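Local coordinates for protein dihydropteroate synthase (Xanthomonas albilineans, PDB 6OFW) that probably catalyses the condensation of para-aminobenzoate with 6-hydroxymethyl-7,8-dihydropterin diphosphate to give 7,8-dihydropteroate in folate biosynthesis, at residues 99-104 against 120-125; 116-121 against 138-143; 189-194 against 207-212. All coordinates share one frame; numbering follows the deposited sequence.

Contact 1: 99-104 against 120-125; sequences SVDTFK and NDVQAL. With 22D (4-{[(2-amino-4-oxo-3,4-dihydropteridin-6-yl)methyl]amino}benzoic acid), chain E.
Asp101 and Asn120 form a parallel bridge where strands 98-101 and 118-121 end and their loops begin, at the pterin pocket. Two backbone bonds join the strands. Asn120 N donates to Val100 O (2.7 Å). Thr102 N donates to Asn120 O (3.1 Å). The side chains of Asp101 and Asn120 run side by side on the same face, each with CG anti to its N (chi1 -166° and 175°). The carboxylate and amide planes are turned 51° apart. Asn120 offers both ends of its amide to the pterin ligand: OD1 accepts from 22D N2 and ND2 donates to 22D N1. Asp61 takes a second bond from ND2, which fixes which end of the amide meets N1. Asp101 OD2 lies 2.8 Å from 22D N8.

The two strands belong to a right-handed beta-alpha-beta crossover through helix 105-114, the repeating unit of a TIM barrel. As in TIM barrels generally, the ligand sits at the C-terminal strand ends. A water just past the bridge donates to Asp101 OD1 and Asn120 O and accepts from Val122 N, linking the end of strand 98-101 to the start of the loop after strand 118-121.

Beyond it, Phe103 CB rests 3.8 Å from Gln123 CB, and Phe103 CD2 meets Val122 CG2 obliquely at 4.1 Å. Asp121 organises the second loop. Its OD1 accepts from Gln123 N in an Asx turn, and its OD2 accepts from Leu125 N. Both donors stand above the carboxylate plane. A second water donates to Phe103 O and Asp121 OD2.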
loop_
_atom_site.group_PDB
_atom_site.type_symbol
_atom_site.label_atom_id
_atom_site.label_comp_id
_atom_site.label_asym_id
_atom_site.label_seq_id
_atom_site.Cartn_x
_atom_site.Cartn_y
_atom_site.Cartn_z
ATOM N N SER B 99 -21.370 -11.792 -5.502
ATOM C CA SER B 99 -21.317 -11.512 -6.916
ATOM C C SER B 99 -20.983 -12.793 -7.649
ATOM O O SER B 99 -20.202 -13.598 -7.155
ATOM C CB SER B 99 -20.241 -10.475 -7.202
ATOM O OG SER B 99 -20.017 -10.366 -8.598
ATOM N N VAL B 100 -21.545 -12.966 -8.844
ATOM C CA VAL B 100 -21.197 -14.097 -9.694
ATOM C C VAL B 100 -20.401 -13.571 -10.868
ATOM O O VAL B 100 -20.835 -12.657 -11.584
ATOM C CB VAL B 100 -22.377 -15.026 -10.070
ATOM C CG1 VAL B 100 -23.449 -14.286 -10.858
ATOM C CG2 VAL B 100 -21.888 -16.261 -10.810
ATOM N N ASP B 101 -19.209 -14.100 -11.034
ATOM C CA ASP B 101 -18.324 -13.682 -12.109
ATOM C C ASP B 101 -18.586 -14.598 -13.300
ATOM O O ASP B 101 -18.057 -15.716 -13.356
ATOM C CB ASP B 101 -16.872 -13.761 -11.651
ATOM C CG ASP B 101 -15.860 -13.054 -12.532
ATOM O OD1 ASP B 101 -16.082 -12.977 -13.746
ATOM O OD2 ASP B 101 -14.836 -12.596 -12.001
ATOM N N THR B 102 -19.446 -14.143 -14.227
ATOM C CA THR B 102 -19.834 -14.925 -15.409
ATOM C C THR B 102 -20.302 -14.032 -16.533
ATOM O O THR B 102 -20.786 -12.930 -16.266
ATOM C CB THR B 102 -20.918 -15.971 -15.041
ATOM O OG1 THR B 102 -21.106 -16.868 -16.141
ATOM C CG2 THR B 102 -22.255 -15.347 -14.598
ATOM N N PHE B 103 -20.144 -14.504 -17.792
ATOM C CA PHE B 103 -20.639 -13.818 -18.984
ATOM C C PHE B 103 -21.830 -14.590 -19.580
ATOM O O PHE B 103 -22.460 -14.107 -20.513
ATOM C CB PHE B 103 -19.529 -13.605 -20.037
ATOM C CG PHE B 103 -18.846 -14.829 -20.591
ATOM C CD1 PHE B 103 -19.388 -15.522 -21.675
ATOM C CD2 PHE B 103 -17.604 -15.228 -20.107
ATOM C CE1 PHE B 103 -18.730 -16.637 -22.220
ATOM C CE2 PHE B 103 -16.939 -16.331 -20.664
ATOM C CZ PHE B 103 -17.518 -17.040 -21.698
ATOM N N LYS B 104 -22.156 -15.761 -19.006
ATOM C CA LYS B 104 -23.214 -16.637 -19.515
ATOM C C LYS B 104 -24.551 -16.371 -18.854
ATOM O O LYS B 104 -24.644 -16.503 -17.632
ATOM C CB LYS B 104 -22.799 -18.105 -19.388
ATOM C CG LYS B 104 -21.474 -18.440 -20.037
ATOM C CD LYS B 104 -21.210 -19.932 -19.995
ATOM C CE LYS B 104 -19.933 -20.321 -20.695
ATOM N NZ LYS B 104 -18.740 -20.011 -19.871
ATOM N N ASN B 120 -21.103 -9.985 -12.161
ATOM C CA ASN B 120 -19.853 -9.369 -12.552
ATOM C C ASN B 120 -19.545 -9.892 -13.946
ATOM O O ASN B 120 -19.129 -11.040 -14.096
ATOM C CB ASN B 120 -18.754 -9.681 -11.510
ATOM C CG ASN B 120 -17.412 -9.174 -11.920
ATOM O OD1 ASN B 120 -17.320 -8.226 -12.669
ATOM N ND2 ASN B 120 -16.366 -9.841 -11.486
ATOM N N ASP B 121 -19.795 -9.081 -14.972
ATOM C CA ASP B 121 -19.650 -9.557 -16.345
ATOM C C ASP B 121 -18.460 -8.994 -17.130
ATOM O O ASP B 121 -18.496 -7.857 -17.610
ATOM C CB ASP B 121 -20.972 -9.327 -17.120
ATOM C CG ASP B 121 -21.056 -10.008 -18.481
ATOM O OD1 ASP B 121 -20.071 -10.681 -18.887
ATOM O OD2 ASP B 121 -22.097 -9.873 -19.140
ATOM N N VAL B 122 -17.458 -9.856 -17.383
ATOM C CA VAL B 122 -16.279 -9.486 -18.197
ATOM C C VAL B 122 -16.662 -9.063 -19.629
ATOM O O VAL B 122 -15.901 -8.356 -20.277
ATOM C CB VAL B 122 -15.158 -10.569 -18.231
ATOM C CG1 VAL B 122 -14.551 -10.787 -16.847
ATOM C CG2 VAL B 122 -15.645 -11.893 -18.849
ATOM N N GLN B 123 -17.812 -9.541 -20.125
ATOM C CA GLN B 123 -18.301 -9.242 -21.474
ATOM C C GLN B 123 -19.285 -8.074 -21.532
ATOM O O GLN B 123 -19.790 -7.766 -22.613
ATOM C CB GLN B 123 -18.899 -10.504 -22.107
ATOM C CG GLN B 123 -17.829 -11.455 -22.649
ATOM C CD GLN B 123 -17.260 -10.956 -23.952
ATOM O OE1 GLN B 123 -16.093 -10.553 -24.034
ATOM N NE2 GLN B 123 -18.082 -10.952 -24.999
ATOM N N ALA B 124 -19.521 -7.386 -20.387
ATOM C CA ALA B 124 -20.418 -6.217 -20.270
ATOM C C ALA B 124 -21.794 -6.436 -20.966
ATOM O O ALA B 124 -22.272 -5.588 -21.725
ATOM C CB ALA B 124 -19.731 -4.980 -20.802
ATOM N N LEU B 125 -22.403 -7.613 -20.712
ATOM C CA LEU B 125 -23.715 -8.049 -21.240
ATOM C C LEU B 125 -23.770 -8.187 -22.751
ATOM O O LEU B 125 -24.852 -8.070 -23.345
ATOM C CB LEU B 125 -24.868 -7.147 -20.717
ATOM C CG LEU B 125 -24.892 -6.955 -19.197
ATOM C CD1 LEU B 125 -25.972 -6.013 -18.783
ATOM C CD2 LEU B 125 -24.975 -8.295 -18.464
HETATM C C7 22D E . -11.633 -11.945 -13.544
HETATM N N8 22D E . -12.816 -11.140 -13.288
HETATM C C8A 22D E . -12.753 -9.795 -13.192
HETATM N N1 22D E . -13.902 -9.114 -12.922
HETATM C C2 22D E . -13.829 -7.783 -12.962
HETATM N N2 22D E . -14.941 -7.062 -12.835
HETATM N N3 22D E . -12.663 -7.090 -13.144
HETATM C C4 22D E . -11.422 -7.662 -13.323
HETATM O O4 22D E . -10.431 -6.954 -13.433
HETATM C C4A 22D E . -11.465 -9.118 -13.353
HETATM N N5 22D E . -10.298 -9.839 -13.524
HETATM C C6 22D E . -10.375 -11.111 -13.622
HETATM C C9 22D E . -9.149 -11.940 -13.896
HETATM N N10 22D E . -8.504 -11.343 -15.048
HETATM C CBX 22D E . -7.156 -11.391 -15.318
HETATM C CAR 22D E . -6.649 -10.687 -16.409
HETATM C CAT 22D E . -5.283 -10.549 -16.575
HETATM C CAQ 22D E . -6.276 -12.046 -14.460
HETATM C CAS 22D E . -4.911 -11.926 -14.640
HETATM C CBY 22D E . -4.395 -11.146 -15.677
HETATM C CBV 22D E . -2.953 -10.822 -15.706
HETATM O OAJ 22D E . -2.611 -9.885 -16.548
HETATM O OXT 22D E . -2.160 -11.410 -14.993
HETATM O O HOH W 1 -17.571 -12.500 -15.955
HETATM O O HOH W 2 -22.341 -11.345 -21.410
#

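Contact 2: 116-121 against 138-143; sequences AGMIND and RVPVVL. With 22D (4-{[(2-amino-4-oxo-3,4-dihydropteridin-6-yl)methyl]amino}benzoic acid), chain E.
Ile119 CD1 presses on Val139 CG2 at 3.6 Å, the two side chains crossing at about a right angle. Farther along, Ile119 CB lies 4.3 Å from Val141 CG2. On the other face, with Asn120 and Val142, Met118 has an extended chain that bends only at the last torsion (chi3 -62°), which turns CE to Pro140 CB at 4.1 Å. Its SD also touches Val142 CG2.

The backbones run parallel and in register, Ile119 beside Val141 and Asn120 beside Val142, with the strand axes 4.7 Å apart. Three bonds join them. Ile119 N donates to Pro140 O and Val142 N to Ile119 O (2.8 Å). Asp121 N donates to Val142 O (3.1 Å). At the other end Gly117 O is buried against Pro140 CD and has no hydrogen-bond partner in the model.

At the pocket edge Val142 lies alongside Asn120, its CB 3.4 Å from Asn120 OD1. Val142 CG1 comes 3.8 Å from 22D N2, so this valine lines the pterin site.

The two strands are linked by helix 130-137 in a beta-alpha-beta unit. Helix 105-114 packs on Ile119 and Val139, while strands 98-101 and 187-190 flank the pair in the parallel sheet.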
loop_
_atom_site.group_PDB
_atom_site.type_symbol
_atom_site.label_atom_id
_atom_site.label_comp_id
_atom_site.label_asym_id
_atom_site.label_seq_id
_atom_site.Cartn_x
_atom_site.Cartn_y
_atom_site.Cartn_z
ATOM N N ALA B 116 -27.000 -15.396 -5.422
ATOM C CA ALA B 116 -26.121 -14.314 -5.876
ATOM C C ALA B 116 -26.907 -13.016 -5.936
ATOM O O ALA B 116 -28.064 -13.020 -6.355
ATOM C CB ALA B 116 -25.531 -14.630 -7.250
ATOM N N GLY B 117 -26.284 -11.930 -5.503
ATOM C CA GLY B 117 -26.882 -10.602 -5.486
ATOM C C GLY B 117 -26.329 -9.616 -6.482
ATOM O O GLY B 117 -26.809 -8.482 -6.551
ATOM N N MET B 118 -25.339 -10.021 -7.285
ATOM C CA MET B 118 -24.727 -9.129 -8.267
ATOM C C MET B 118 -24.147 -9.972 -9.380
ATOM O O MET B 118 -23.719 -11.104 -9.137
ATOM C CB MET B 118 -23.600 -8.310 -7.564
ATOM C CG MET B 118 -22.714 -7.468 -8.499
ATOM S SD MET B 118 -21.370 -6.576 -7.651
ATOM C CE MET B 118 -22.298 -5.537 -6.609
ATOM N N ILE B 119 -24.090 -9.412 -10.584
ATOM C CA ILE B 119 -23.482 -10.078 -11.737
ATOM C C ILE B 119 -22.242 -9.294 -12.130
ATOM O O ILE B 119 -22.307 -8.082 -12.388
ATOM C CB ILE B 119 -24.464 -10.250 -12.936
ATOM C CG1 ILE B 119 -25.629 -11.198 -12.550
ATOM C CG2 ILE B 119 -23.724 -10.792 -14.181
ATOM C CD1 ILE B 119 -26.880 -10.948 -13.272
ATOM N N ASN B 120 -21.103 -9.985 -12.161
ATOM C CA ASN B 120 -19.853 -9.369 -12.552
ATOM C C ASN B 120 -19.545 -9.892 -13.946
ATOM O O ASN B 120 -19.129 -11.040 -14.096
ATOM C CB ASN B 120 -18.754 -9.681 -11.510
ATOM C CG ASN B 120 -17.412 -9.174 -11.920
ATOM O OD1 ASN B 120 -17.320 -8.226 -12.669
ATOM N ND2 ASN B 120 -16.366 -9.841 -11.486
ATOM N N ASP B 121 -19.795 -9.081 -14.972
ATOM C CA ASP B 121 -19.650 -9.557 -16.345
ATOM C C ASP B 121 -18.460 -8.994 -17.130
ATOM O O ASP B 121 -18.496 -7.857 -17.610
ATOM C CB ASP B 121 -20.972 -9.327 -17.120
ATOM C CG ASP B 121 -21.056 -10.008 -18.481
ATOM O OD1 ASP B 121 -20.071 -10.681 -18.887
ATOM O OD2 ASP B 121 -22.097 -9.873 -19.140
ATOM N N ARG B 138 -33.085 -7.706 -11.696
ATOM C CA ARG B 138 -33.045 -6.526 -10.824
ATOM C C ARG B 138 -31.947 -6.622 -9.714
ATOM O O ARG B 138 -32.216 -6.403 -8.522
ATOM C CB ARG B 138 -34.442 -6.208 -10.242
ATOM N N VAL B 139 -30.726 -7.002 -10.133
ATOM C CA VAL B 139 -29.515 -7.107 -9.301
ATOM C C VAL B 139 -28.493 -6.138 -9.915
ATOM O O VAL B 139 -28.561 -5.913 -11.132
ATOM C CB VAL B 139 -28.903 -8.552 -9.235
ATOM C CG1 VAL B 139 -29.777 -9.525 -8.447
ATOM C CG2 VAL B 139 -28.570 -9.099 -10.623
ATOM N N PRO B 140 -27.492 -5.607 -9.153
ATOM C CA PRO B 140 -26.471 -4.760 -9.796
ATOM C C PRO B 140 -25.640 -5.578 -10.789
ATOM O O PRO B 140 -25.532 -6.800 -10.660
ATOM C CB PRO B 140 -25.594 -4.282 -8.629
ATOM C CG PRO B 140 -26.379 -4.570 -7.392
ATOM C CD PRO B 140 -27.231 -5.750 -7.706
ATOM N N VAL B 141 -25.044 -4.904 -11.755
ATOM C CA VAL B 141 -24.218 -5.547 -12.786
ATOM C C VAL B 141 -22.976 -4.718 -13.058
ATOM O O VAL B 141 -23.075 -3.500 -13.253
ATOM C CB VAL B 141 -24.995 -5.845 -14.100
ATOM C CG1 VAL B 141 -25.638 -4.590 -14.695
ATOM C CG2 VAL B 141 -24.106 -6.550 -15.138
ATOM N N VAL B 142 -21.811 -5.407 -13.144
ATOM C CA VAL B 142 -20.537 -4.803 -13.499
ATOM C C VAL B 142 -20.347 -4.933 -14.996
ATOM O O VAL B 142 -20.323 -6.051 -15.510
ATOM C CB VAL B 142 -19.325 -5.447 -12.761
ATOM C CG1 VAL B 142 -18.013 -4.781 -13.183
ATOM C CG2 VAL B 142 -19.508 -5.409 -11.252
ATOM N N LEU B 143 -20.135 -3.789 -15.669
ATOM C CA LEU B 143 -19.881 -3.682 -17.096
ATOM C C LEU B 143 -18.383 -3.449 -17.288
ATOM O O LEU B 143 -17.883 -2.353 -17.039
ATOM C CB LEU B 143 -20.716 -2.532 -17.712
ATOM C CG LEU B 143 -22.238 -2.574 -17.528
ATOM C CD1 LEU B 143 -22.908 -1.342 -18.177
ATOM C CD2 LEU B 143 -22.845 -3.848 -18.113
HETATM C C7 22D E . -11.633 -11.945 -13.544
HETATM N N8 22D E . -12.816 -11.140 -13.288
HETATM C C8A 22D E . -12.753 -9.795 -13.192
HETATM N N1 22D E . -13.902 -9.114 -12.922
HETATM C C2 22D E . -13.829 -7.783 -12.962
HETATM N N2 22D E . -14.941 -7.062 -12.835
HETATM N N3 22D E . -12.663 -7.090 -13.144
HETATM C C4 22D E . -11.422 -7.662 -13.323
HETATM O O4 22D E . -10.431 -6.954 -13.433
HETATM C C4A 22D E . -11.465 -9.118 -13.353
HETATM N N5 22D E . -10.298 -9.839 -13.524
HETATM C C6 22D E . -10.375 -11.111 -13.622
HETATM C C9 22D E . -9.149 -11.940 -13.896
HETATM N N10 22D E . -8.504 -11.343 -15.048
HETATM C CBX 22D E . -7.156 -11.391 -15.318
HETATM C CAR 22D E . -6.649 -10.687 -16.409
HETATM C CAT 22D E . -5.283 -10.549 -16.575
HETATM C CAQ 22D E . -6.276 -12.046 -14.460
HETATM C CAS 22D E . -4.911 -11.926 -14.640
HETATM C CBY 22D E . -4.395 -11.146 -15.677
HETATM C CBV 22D E . -2.953 -10.822 -15.706
HETATM O OAJ 22D E . -2.611 -9.885 -16.548
HETATM O OXT 22D E . -2.160 -11.410 -14.993
#

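Contact 3: 189-194 against 207-212; sequences IDPGFG and AHLPRL. With 22D (4-{[(2-amino-4-oxo-3,4-dihydropteridin-6-yl)methyl]amino}benzoic acid), chain E.
Pro191 and Leu212 make the main apolar contact between the end of strand 187-190 and the segment that follows helix 199-207. Pro191 CB lies 3.8 Å from Leu212 CD1. Leu209 adds to it from beside Leu212: its CD1 reaches Pro191 CG at 4.0 Å, and the two side chains cross at about a right angle. The same CD1 also touches Phe193 CZ at 4.2 Å, approaching the ring obliquely. One methyl of Leu209 thus serves both the proline and the phenylalanine. Ile189 meets backbone instead, with CD1 3.6 Å from Leu212 O. Its CG1 lies between the backbone N and the carbonyl carbon (chi1 63°), with the rest of the chain extended toward that oxygen.

No hydrogen bond crosses between 189-194 and 207-212. Each segment has polar bonds of its own. Leu212 N donates to Leu209 O and Arg211 N to His208 O, which keeps the two leucines on one turn. Asp190 OD1 accepts from Gly192 N at 2.8 Å in an Asx turn, the donor standing above the carboxylate plane.

The ligand is bound by the other oxygen of that carboxylate. Asp190 OD2 accepts from 22D N3 (2.8 Å) and from 22D N2 (2.9 Å), so one atom grips two adjacent donors of the pterin. Farther along, Gly194 O lies 3.4 Å from 22D CAT on the benzoate ring. Lys226 links this loop to the ligand, bonding both Phe193 O and 22D. The end of strand 187-190 and its loop thus bind the pterin through Asp190 and pack on 207-212 through Pro191 and Phe193. They lie at the C-terminal strand ends, where TIM barrels hold their ligands.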
loop_
_atom_site.group_PDB
_atom_site.type_symbol
_atom_site.label_atom_id
_atom_site.label_comp_id
_atom_site.label_asym_id
_atom_site.label_seq_id
_atom_site.Cartn_x
_atom_site.Cartn_y
_atom_site.Cartn_z
ATOM N N ILE B 189 -19.086 0.148 -13.532
ATOM C CA ILE B 189 -18.190 0.026 -14.712
ATOM C C ILE B 189 -16.777 -0.370 -14.260
ATOM O O ILE B 189 -16.437 -0.134 -13.129
ATOM C CB ILE B 189 -18.225 1.271 -15.594
ATOM C CG1 ILE B 189 -17.712 2.490 -14.840
ATOM C CG2 ILE B 189 -19.620 1.454 -16.162
ATOM C CD1 ILE B 189 -17.599 3.752 -15.658
ATOM N N ASP B 190 -15.996 -0.920 -15.166
ATOM C CA ASP B 190 -14.659 -1.421 -14.815
ATOM C C ASP B 190 -13.779 -1.364 -16.057
ATOM O O ASP B 190 -14.136 -1.983 -17.016
ATOM C CB ASP B 190 -14.812 -2.836 -14.270
ATOM C CG ASP B 190 -13.524 -3.541 -13.877
ATOM O OD1 ASP B 190 -12.476 -3.094 -14.289
ATOM O OD2 ASP B 190 -13.637 -4.479 -13.129
ATOM N N PRO B 191 -12.591 -0.741 -15.989
ATOM C CA PRO B 191 -11.712 -0.628 -17.137
ATOM C C PRO B 191 -11.098 -1.954 -17.591
ATOM O O PRO B 191 -10.476 -1.971 -18.593
ATOM C CB PRO B 191 -10.613 0.328 -16.659
ATOM C CG PRO B 191 -10.601 0.192 -15.180
ATOM C CD PRO B 191 -12.020 -0.146 -14.787
ATOM N N GLY B 192 -11.298 -3.010 -16.812
ATOM C CA GLY B 192 -10.751 -4.318 -17.156
ATOM C C GLY B 192 -9.246 -4.354 -17.210
ATOM O O GLY B 192 -8.665 -4.655 -18.261
ATOM N N PHE B 193 -8.589 -4.046 -16.074
ATOM C CA PHE B 193 -7.121 -4.086 -16.034
ATOM C C PHE B 193 -6.629 -5.468 -16.420
ATOM O O PHE B 193 -7.192 -6.451 -15.966
ATOM C CB PHE B 193 -6.574 -3.661 -14.653
ATOM C CG PHE B 193 -6.783 -2.194 -14.332
ATOM C CD1 PHE B 193 -6.047 -1.208 -14.986
ATOM C CD2 PHE B 193 -7.705 -1.799 -13.371
ATOM C CE1 PHE B 193 -6.250 0.153 -14.692
ATOM C CE2 PHE B 193 -7.895 -0.445 -13.068
ATOM C CZ PHE B 193 -7.176 0.521 -13.732
ATOM N N GLY B 194 -5.635 -5.527 -17.311
ATOM C CA GLY B 194 -5.057 -6.790 -17.766
ATOM C C GLY B 194 -5.796 -7.543 -18.866
ATOM O O GLY B 194 -5.306 -8.574 -19.323
ATOM N N ALA B 207 -3.830 5.859 -13.890
ATOM C CA ALA B 207 -3.519 7.280 -13.724
ATOM C C ALA B 207 -4.696 8.148 -14.168
ATOM O O ALA B 207 -5.005 9.127 -13.500
ATOM C CB ALA B 207 -2.266 7.646 -14.515
ATOM N N HIS B 208 -5.400 7.755 -15.249
ATOM C CA HIS B 208 -6.535 8.522 -15.771
ATOM C C HIS B 208 -7.895 8.014 -15.289
ATOM O O HIS B 208 -8.922 8.394 -15.862
ATOM C CB HIS B 208 -6.485 8.558 -17.302
ATOM C CG HIS B 208 -5.331 9.324 -17.857
ATOM N ND1 HIS B 208 -5.413 10.687 -18.074
ATOM C CD2 HIS B 208 -4.114 8.888 -18.257
ATOM C CE1 HIS B 208 -4.255 11.032 -18.603
ATOM N NE2 HIS B 208 -3.447 9.980 -18.746
ATOM N N LEU B 209 -7.917 7.200 -14.211
ATOM C CA LEU B 209 -9.162 6.670 -13.628
ATOM C C LEU B 209 -10.205 7.744 -13.302
ATOM O O LEU B 209 -11.381 7.458 -13.550
ATOM C CB LEU B 209 -8.903 5.779 -12.407
ATOM C CG LEU B 209 -9.925 4.663 -12.147
ATOM C CD1 LEU B 209 -9.976 3.665 -13.298
ATOM C CD2 LEU B 209 -9.566 3.906 -10.875
ATOM N N PRO B 210 -9.857 8.981 -12.820
ATOM C CA PRO B 210 -10.912 9.982 -12.557
ATOM C C PRO B 210 -11.794 10.305 -13.761
ATOM O O PRO B 210 -12.947 10.645 -13.553
ATOM C CB PRO B 210 -10.118 11.210 -12.096
ATOM C CG PRO B 210 -8.896 10.648 -11.496
ATOM C CD PRO B 210 -8.539 9.525 -12.421
ATOM N N ARG B 211 -11.265 10.167 -15.004
ATOM C CA ARG B 211 -11.996 10.412 -16.260
ATOM C C ARG B 211 -13.164 9.435 -16.414
ATOM O O ARG B 211 -14.197 9.806 -16.988
ATOM C CB ARG B 211 -11.072 10.269 -17.481
ATOM C CG ARG B 211 -9.968 11.295 -17.591
ATOM C CD ARG B 211 -9.428 11.327 -19.008
ATOM N NE ARG B 211 -8.584 12.502 -19.232
ATOM C CZ ARG B 211 -9.031 13.680 -19.656
ATOM N NH1 ARG B 211 -10.320 13.852 -19.926
ATOM N NH2 ARG B 211 -8.191 14.692 -19.824
ATOM N N LEU B 212 -12.992 8.178 -15.917
ATOM C CA LEU B 212 -14.037 7.157 -15.951
ATOM C C LEU B 212 -15.101 7.412 -14.893
ATOM O O LEU B 212 -16.247 7.021 -15.083
ATOM C CB LEU B 212 -13.451 5.735 -15.768
ATOM C CG LEU B 212 -12.720 5.069 -16.948
ATOM C CD1 LEU B 212 -12.457 3.597 -16.620
ATOM C CD2 LEU B 212 -13.577 5.081 -18.218
HETATM C C7 22D E . -11.633 -11.945 -13.544
HETATM N N8 22D E . -12.816 -11.140 -13.288
HETATM C C8A 22D E . -12.753 -9.795 -13.192
HETATM N N1 22D E . -13.902 -9.114 -12.922
HETATM C C2 22D E . -13.829 -7.783 -12.962
HETATM N N2 22D E . -14.941 -7.062 -12.835
HETATM N N3 22D E . -12.663 -7.090 -13.144
HETATM C C4 22D E . -11.422 -7.662 -13.323
HETATM O O4 22D E . -10.431 -6.954 -13.433
HETATM C C4A 22D E . -11.465 -9.118 -13.353
HETATM N N5 22D E . -10.298 -9.839 -13.524
HETATM C C6 22D E . -10.375 -11.111 -13.622
HETATM C C9 22D E . -9.149 -11.940 -13.896
HETATM N N10 22D E . -8.504 -11.343 -15.048
HETATM C CBX 22D E . -7.156 -11.391 -15.318
HETATM C CAR 22D E . -6.649 -10.687 -16.409
HETATM C CAT 22D E . -5.283 -10.549 -16.575
HETATM C CAQ 22D E . -6.276 -12.046 -14.460
HETATM C CAS 22D E . -4.911 -11.926 -14.640
HETATM C CBY 22D E . -4.395 -11.146 -15.677
HETATM C CBV 22D E . -2.953 -10.822 -15.706
HETATM O OAJ 22D E . -2.611 -9.885 -16.548
HETATM O OXT 22D E . -2.160 -11.410 -14.993
#

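Overall arrangement
Each contact uses at least one strand of the same parallel sheet, and all three touch 22D. Contacts 1 and 2 share Asn120 and Asp121, and their centres are 7 Å apart. Strand 118-121 is the middle of the three strands they join. Contact 3 is farther off, its centre about 17 Å from that of contact 1 and 18 Å from that of contact 2. It still meets contact 2 directly: Leu143 O and Asp190 N are 3.0 Å apart, a probable hydrogen bond between neighbouring strands, and Val142 CG1 packs on Asp190 CB. Contacts 1 and 3 do not touch, but the ligand bridges them. Its N2 donates to both Asn120 OD1 and Asp190 OD2.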